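Local coordinates for monomethylamine methyltransferase MtmB1 (Methanosarcina barkeri, PDB 1NTH), which catalyses transfer of the methyl group from monomethylamine to the corrinoid cofactor of its partner protein MtmC in methanogenesis from methylamine, at residues A[10-15]-A[84-89]; A[73-78]-A[236-241]. All blocks are in the same frame, centred on the assembly; numbering follows the deposited sequence.

Interaction 1 of 2, residues A[10-15]-A[84-89]; sequences YDFYDR and VKYTED
Helix 9-18 packs through Phe12 and Arg15 on the end of strand 82-84, in the small mixed sheet that accompanies the TIM barrel, and on the turn that follows it. Val84 sits between the two helix side chains. Its CG2 lies over one face of the Phe12 ring, 3.8 Å from the centroid and 15° off the ring normal, a CH-pi contact displaced toward the rim. Val84 CG1 lies 3.8 Å from Arg15 CB, where the two side chains cross at about a right angle, and also borders the rim of the Phe12 ring at CD1. Chi1 of -168° sets Phe12 CG anti to the backbone N, and the ring beyond it comes up to Val84. At the ring edge, near its plane, Tyr86 OH comes 4.0 Å from Phe12 CE1; that hydroxyl is hydrogen-bonded to Asn284. Arg15 is extended from CG to NE and passes Val84 to reach the backbone beyond, where NH1 donates to Lys85 O at 2.9 Å. The bond lies in the carbonyl plane but is bent, 134° at the hydrogen, with the acceptor tilted from the guanidinium plane. NH2 forms a salt bridge with Glu90, so one guanidinium ties helix 9-18 both to the turn and to helix 88-95. Phe12 and Tyr86 both also touch Met288 of helix 271-288 and Ile75 of strand 75-77, and Ile243 of helix 240-251 packs on Phe12.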
loop_
_atom_site.group_PDB
_atom_site.type_symbol
_atom_site.label_atom_id
_atom_site.label_comp_id
_atom_site.label_asym_id
_atom_site.label_seq_id
_atom_site.Cartn_x
_atom_site.Cartn_y
_atom_site.Cartn_z
ATOM N N TYR A 10 -11.917 2.279 28.434
ATOM C CA TYR A 10 -11.219 3.212 29.306
ATOM C C TYR A 10 -12.084 3.535 30.516
ATOM O O TYR A 10 -11.583 3.620 31.640
ATOM C CB TYR A 10 -10.858 4.484 28.536
ATOM C CG TYR A 10 -10.025 4.186 27.312
ATOM C CD1 TYR A 10 -10.602 4.155 26.042
ATOM C CD2 TYR A 10 -8.673 3.870 27.431
ATOM C CE1 TYR A 10 -9.853 3.811 24.919
ATOM C CE2 TYR A 10 -7.913 3.525 26.311
ATOM C CZ TYR A 10 -8.510 3.495 25.063
ATOM O OH TYR A 10 -7.767 3.138 23.959
ATOM N N ASP A 11 -13.382 3.712 30.288
ATOM C CA ASP A 11 -14.303 3.989 31.386
ATOM C C ASP A 11 -14.358 2.756 32.278
ATOM O O ASP A 11 -14.472 2.864 33.499
ATOM C CB ASP A 11 -15.712 4.276 30.870
ATOM C CG ASP A 11 -15.784 5.523 30.023
ATOM O OD1 ASP A 11 -15.343 6.590 30.499
ATOM O OD2 ASP A 11 -16.286 5.436 28.882
ATOM N N PHE A 12 -14.285 1.580 31.663
ATOM C CA PHE A 12 -14.334 0.347 32.433
ATOM C C PHE A 12 -13.168 0.303 33.410
ATOM O O PHE A 12 -13.352 0.028 34.596
ATOM C CB PHE A 12 -14.270 -0.880 31.525
ATOM C CG PHE A 12 -14.612 -2.154 32.236
ATOM C CD1 PHE A 12 -15.920 -2.623 32.250
ATOM C CD2 PHE A 12 -13.643 -2.841 32.958
ATOM C CE1 PHE A 12 -16.262 -3.758 32.980
ATOM C CE2 PHE A 12 -13.973 -3.977 33.692
ATOM C CZ PHE A 12 -15.287 -4.436 33.702
ATOM N N TYR A 13 -11.966 0.566 32.906
ATOM C CA TYR A 13 -10.780 0.561 33.755
ATOM C C TYR A 13 -10.960 1.537 34.915
ATOM O O TYR A 13 -10.700 1.194 36.072
ATOM C CB TYR A 13 -9.540 0.956 32.947
ATOM C CG TYR A 13 -8.275 0.996 33.772
ATOM C CD1 TYR A 13 -7.619 -0.178 34.139
ATOM C CD2 TYR A 13 -7.756 2.208 34.223
ATOM C CE1 TYR A 13 -6.473 -0.144 34.940
ATOM C CE2 TYR A 13 -6.613 2.254 35.023
ATOM C CZ TYR A 13 -5.978 1.076 35.376
ATOM O OH TYR A 13 -4.848 1.120 36.161
ATOM N N ASP A 14 -11.402 2.753 34.601
ATOM C CA ASP A 14 -11.619 3.784 35.617
ATOM C C ASP A 14 -12.525 3.275 36.736
ATOM O O ASP A 14 -12.192 3.373 37.919
ATOM C CB ASP A 14 -12.270 5.025 34.996
ATOM C CG ASP A 14 -11.329 5.804 34.096
ATOM O OD1 ASP A 14 -11.811 6.738 33.423
ATOM O OD2 ASP A 14 -10.119 5.496 34.066
ATOM N N ARG A 15 -13.672 2.730 36.351
ATOM C CA ARG A 15 -14.640 2.229 37.319
ATOM C C ARG A 15 -14.181 0.979 38.057
ATOM O O ARG A 15 -14.520 0.788 39.227
ATOM C CB ARG A 15 -15.977 1.976 36.620
ATOM C CG ARG A 15 -16.531 3.234 35.976
ATOM C CD ARG A 15 -17.870 3.022 35.302
ATOM N NE ARG A 15 -18.245 4.218 34.549
ATOM C CZ ARG A 15 -19.409 4.389 33.933
ATOM N NH1 ARG A 15 -20.335 3.441 33.977
ATOM N NH2 ARG A 15 -19.638 5.510 33.260
ATOM N N VAL A 84 -18.024 -3.117 38.269
ATOM C CA VAL A 84 -18.251 -1.971 37.398
ATOM C C VAL A 84 -19.739 -1.905 37.081
ATOM O O VAL A 84 -20.326 -2.883 36.615
ATOM C CB VAL A 84 -17.463 -2.093 36.076
ATOM C CG1 VAL A 84 -17.877 -0.979 35.121
ATOM C CG2 VAL A 84 -15.967 -2.020 36.356
ATOM N N LYS A 85 -20.341 -0.750 37.336
ATOM C CA LYS A 85 -21.764 -0.536 37.097
ATOM C C LYS A 85 -22.019 0.392 35.916
ATOM O O LYS A 85 -21.299 1.369 35.719
ATOM C CB LYS A 85 -22.405 0.082 38.342
ATOM C CG LYS A 85 -22.467 -0.827 39.561
ATOM C CD LYS A 85 -23.670 -1.757 39.509
ATOM C CE LYS A 85 -23.770 -2.589 40.782
ATOM N NZ LYS A 85 -25.104 -2.474 41.433
ATOM N N TYR A 86 -23.053 0.075 35.143
ATOM C CA TYR A 86 -23.456 0.884 33.998
ATOM C C TYR A 86 -24.749 1.598 34.370
ATOM O O TYR A 86 -25.423 1.215 35.327
ATOM C CB TYR A 86 -23.774 0.009 32.782
ATOM C CG TYR A 86 -22.656 -0.874 32.295
ATOM C CD1 TYR A 86 -22.772 -2.263 32.343
ATOM C CD2 TYR A 86 -21.496 -0.328 31.755
ATOM C CE1 TYR A 86 -21.762 -3.084 31.860
ATOM C CE2 TYR A 86 -20.480 -1.140 31.270
ATOM C CZ TYR A 86 -20.619 -2.517 31.326
ATOM O OH TYR A 86 -19.614 -3.323 30.848
ATOM N N THR A 87 -25.098 2.636 33.616
ATOM C CA THR A 87 -26.361 3.325 33.844
ATOM C C THR A 87 -27.253 2.865 32.696
ATOM O O THR A 87 -26.756 2.369 31.678
ATOM C CB THR A 87 -26.230 4.859 33.783
ATOM O OG1 THR A 87 -25.883 5.259 32.452
ATOM C CG2 THR A 87 -25.170 5.348 34.763
ATOM N N GLU A 88 -28.560 3.019 32.854
ATOM C CA GLU A 88 -29.500 2.604 31.822
ATOM C C GLU A 88 -29.244 3.328 30.505
ATOM O O GLU A 88 -29.290 2.719 29.437
ATOM C CB GLU A 88 -30.935 2.873 32.272
ATOM C CG GLU A 88 -31.978 2.214 31.394
ATOM C CD GLU A 88 -33.390 2.521 31.847
ATOM O OE1 GLU A 88 -33.615 2.585 33.073
ATOM O OE2 GLU A 88 -34.274 2.686 30.980
ATOM N N ASP A 89 -28.974 4.625 30.584
ATOM C CA ASP A 89 -28.726 5.409 29.383
ATOM C C ASP A 89 -27.459 4.980 28.654
ATOM O O ASP A 89 -27.393 5.053 27.427
ATOM C CB ASP A 89 -28.654 6.899 29.717
ATOM C CG ASP A 89 -29.990 7.456 30.166
ATOM O OD1 ASP A 89 -31.023 7.063 29.584
ATOM O OD2 ASP A 89 -30.005 8.296 31.090
#

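Interaction 2 of 2, residues A[73-78]-A[236-241]; sequences CGIYCT and LKIDLD
Three backbone hydrogen bonds join Tyr76 and Thr78 to the 236-238 backbone: Tyr76 N to Leu236 O (3.1 Å), Ile238 N to Tyr76 O (2.9 Å) and Thr78 N to Ile238 O (3.0 Å). Their stagger is that of parallel strands, here 75-77 and 237-238, the latter an outer strand of a four-stranded mixed sheet within this chain. The first is nearly straight at its hydrogen, 172°, although the donor is tilted from the carbonyl plane; the other two run nearly along the C=O axis. Ile238 O also receives a CA-H...O contact from Cys77 CA at 3.3 Å. On one face of the sheet Tyr76 and Lys237 lie side by side, pointing the same way, with Lys237 CG at the edge of the ring. Thr78 CG2 crosses the lysine chain tightly, 3.4 Å from Lys237 CD. The chain bends at chi3 (-59°), and its NZ forms a salt bridge with Asp28 and hydrogen bonds with Gln24 and Asn234 O; Tyr76 OH is bonded to Cys22 O and His81. On the face of Cys77 and Ile238, packing is apolar. Ile75 spans the start of the neighbouring strand: CD1 meets Leu236 CB at 3.9 Å, just before it, and CG2 meets Ile238 CG2 on it. An alanine in place of Ile75 would probably open a gap between Leu236 and Ile238 and leave both less firmly packed, because CD1 and CG2 make these contacts. Gly74, with positive phi just after helix 56-73, has its O buried beside Leu236 CD2 without a hydrogen-bonding partner. Farther along, where Asp239 occupies the N-cap position of helix 240-251 and Asp79 OD2 accepts from Leu240 N, Cys77 SG rests against Leu240 CD2 at 3.8 Å.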
loop_
_atom_site.group_PDB
_atom_site.type_symbol
_atom_site.label_atom_id
_atom_site.label_comp_id
_atom_site.label_asym_id
_atom_site.label_seq_id
_atom_site.Cartn_x
_atom_site.Cartn_y
_atom_site.Cartn_z
ATOM N N CYS A 73 -26.601 -5.905 38.134
ATOM C CA CYS A 73 -25.405 -6.588 38.618
ATOM C C CYS A 73 -24.113 -5.874 38.273
ATOM O O CYS A 73 -23.280 -5.614 39.141
ATOM C CB CYS A 73 -25.324 -8.002 38.046
ATOM S SG CYS A 73 -26.583 -9.125 38.655
ATOM N N GLY A 74 -23.952 -5.565 36.992
ATOM C CA GLY A 74 -22.734 -4.926 36.542
ATOM C C GLY A 74 -21.763 -6.019 36.139
ATOM O O GLY A 74 -22.165 -7.167 35.917
ATOM N N ILE A 75 -20.483 -5.672 36.064
ATOM C CA ILE A 75 -19.447 -6.618 35.674
ATOM C C ILE A 75 -18.355 -6.695 36.735
ATOM O O ILE A 75 -17.848 -5.673 37.194
ATOM C CB ILE A 75 -18.799 -6.198 34.329
ATOM C CG1 ILE A 75 -19.865 -6.139 33.228
ATOM C CG2 ILE A 75 -17.685 -7.164 33.963
ATOM C CD1 ILE A 75 -20.500 -7.479 32.895
ATOM N N TYR A 76 -17.990 -7.915 37.112
ATOM C CA TYR A 76 -16.956 -8.130 38.115
ATOM C C TYR A 76 -15.576 -8.145 37.458
ATOM O O TYR A 76 -15.358 -8.868 36.483
ATOM C CB TYR A 76 -17.185 -9.473 38.817
ATOM C CG TYR A 76 -16.253 -9.728 39.982
ATOM C CD1 TYR A 76 -16.444 -9.080 41.202
ATOM C CD2 TYR A 76 -15.173 -10.600 39.861
ATOM C CE1 TYR A 76 -15.582 -9.297 42.275
ATOM C CE2 TYR A 76 -14.302 -10.823 40.931
ATOM C CZ TYR A 76 -14.516 -10.167 42.132
ATOM O OH TYR A 76 -13.667 -10.385 43.198
ATOM N N CYS A 77 -14.652 -7.351 37.989
ATOM C CA CYS A 77 -13.288 -7.318 37.468
ATOM C C CYS A 77 -12.434 -8.192 38.382
ATOM O O CYS A 77 -12.251 -7.877 39.558
ATOM C CB CYS A 77 -12.739 -5.892 37.453
ATOM S SG CYS A 77 -11.030 -5.795 36.833
ATOM N N THR A 78 -11.913 -9.285 37.836
ATOM C CA THR A 78 -11.109 -10.225 38.612
ATOM C C THR A 78 -9.800 -9.684 39.176
ATOM O O THR A 78 -9.347 -10.130 40.232
ATOM C CB THR A 78 -10.782 -11.485 37.788
ATOM O OG1 THR A 78 -10.090 -11.108 36.591
ATOM C CG2 THR A 78 -12.056 -12.232 37.426
ATOM N N LEU A 236 -20.557 -12.665 33.644
ATOM C CA LEU A 236 -20.572 -11.198 33.776
ATOM C C LEU A 236 -19.308 -10.825 34.533
ATOM O O LEU A 236 -19.343 -10.190 35.592
ATOM C CB LEU A 236 -21.814 -10.713 34.537
ATOM C CG LEU A 236 -23.086 -10.555 33.696
ATOM C CD1 LEU A 236 -23.566 -11.913 33.217
ATOM C CD2 LEU A 236 -24.167 -9.870 34.523
ATOM N N LYS A 237 -18.183 -11.217 33.950
ATOM C CA LYS A 237 -16.886 -11.029 34.570
ATOM C C LYS A 237 -15.812 -10.797 33.509
ATOM O O LYS A 237 -15.945 -11.254 32.374
ATOM C CB LYS A 237 -16.581 -12.297 35.368
ATOM C CG LYS A 237 -15.272 -12.329 36.118
ATOM C CD LYS A 237 -15.072 -13.709 36.747
ATOM C CE LYS A 237 -16.210 -14.064 37.699
ATOM N NZ LYS A 237 -16.106 -15.471 38.197
ATOM N N ILE A 238 -14.749 -10.094 33.884
ATOM C CA ILE A 238 -13.666 -9.811 32.948
ATOM C C ILE A 238 -12.360 -9.534 33.692
ATOM O O ILE A 238 -12.364 -9.191 34.876
ATOM C CB ILE A 238 -14.018 -8.580 32.065
ATOM C CG1 ILE A 238 -13.130 -8.549 30.818
ATOM C CG2 ILE A 238 -13.832 -7.296 32.850
ATOM C CD1 ILE A 238 -13.397 -9.687 29.861
ATOM N N ASP A 239 -11.244 -9.694 32.989
ATOM C CA ASP A 239 -9.922 -9.437 33.555
ATOM C C ASP A 239 -9.349 -8.210 32.847
ATOM O O ASP A 239 -9.783 -7.871 31.745
ATOM C CB ASP A 239 -9.014 -10.647 33.341
ATOM C CG ASP A 239 -8.966 -11.090 31.890
ATOM O OD1 ASP A 239 -10.030 -11.412 31.321
ATOM O OD2 ASP A 239 -7.860 -11.116 31.319
ATOM N N LEU A 240 -8.381 -7.544 33.469
ATOM C CA LEU A 240 -7.796 -6.349 32.866
ATOM C C LEU A 240 -7.026 -6.601 31.571
ATOM O O LEU A 240 -6.923 -5.708 30.730
ATOM C CB LEU A 240 -6.907 -5.620 33.879
ATOM C CG LEU A 240 -7.692 -4.947 35.012
ATOM C CD1 LEU A 240 -6.742 -4.170 35.910
ATOM C CD2 LEU A 240 -8.743 -4.012 34.427
ATOM N N ASP A 241 -6.483 -7.803 31.402
ATOM C CA ASP A 241 -5.761 -8.124 30.171
ATOM C C ASP A 241 -6.691 -7.904 28.976
ATOM O O ASP A 241 -6.294 -7.320 27.965
ATOM C CB ASP A 241 -5.286 -9.581 30.192
ATOM C CG ASP A 241 -3.850 -9.724 30.673
ATOM O OD1 ASP A 241 -3.425 -8.923 31.532
ATOM O OD2 ASP A 241 -3.149 -10.646 30.197
#

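How the interactions relate
From the N terminus the segments come in the order 10-15, 73-78, 84-89 and 236-241, so the two contacts cross. Interaction 1 closes a loop of 68 residues containing helices 24-42 and 56-73; interaction 2 starts inside that loop and closes a longer one of 157 residues, bringing back the chain that enters helix 240-251. The antiparallel pairing of strands 75-77 and 82-84 joins them, with Val84 N and Ile75 O 2.8 Å apart, a probable hydrogen bond. Phe12 packs into both contacts: its CZ lies 3.6 Å from Ile75 CG2 and also against Ile238 CG2. With centres 11 Å apart, the contacts tie helix 9-18 and the mixed sheet to helix 240-251.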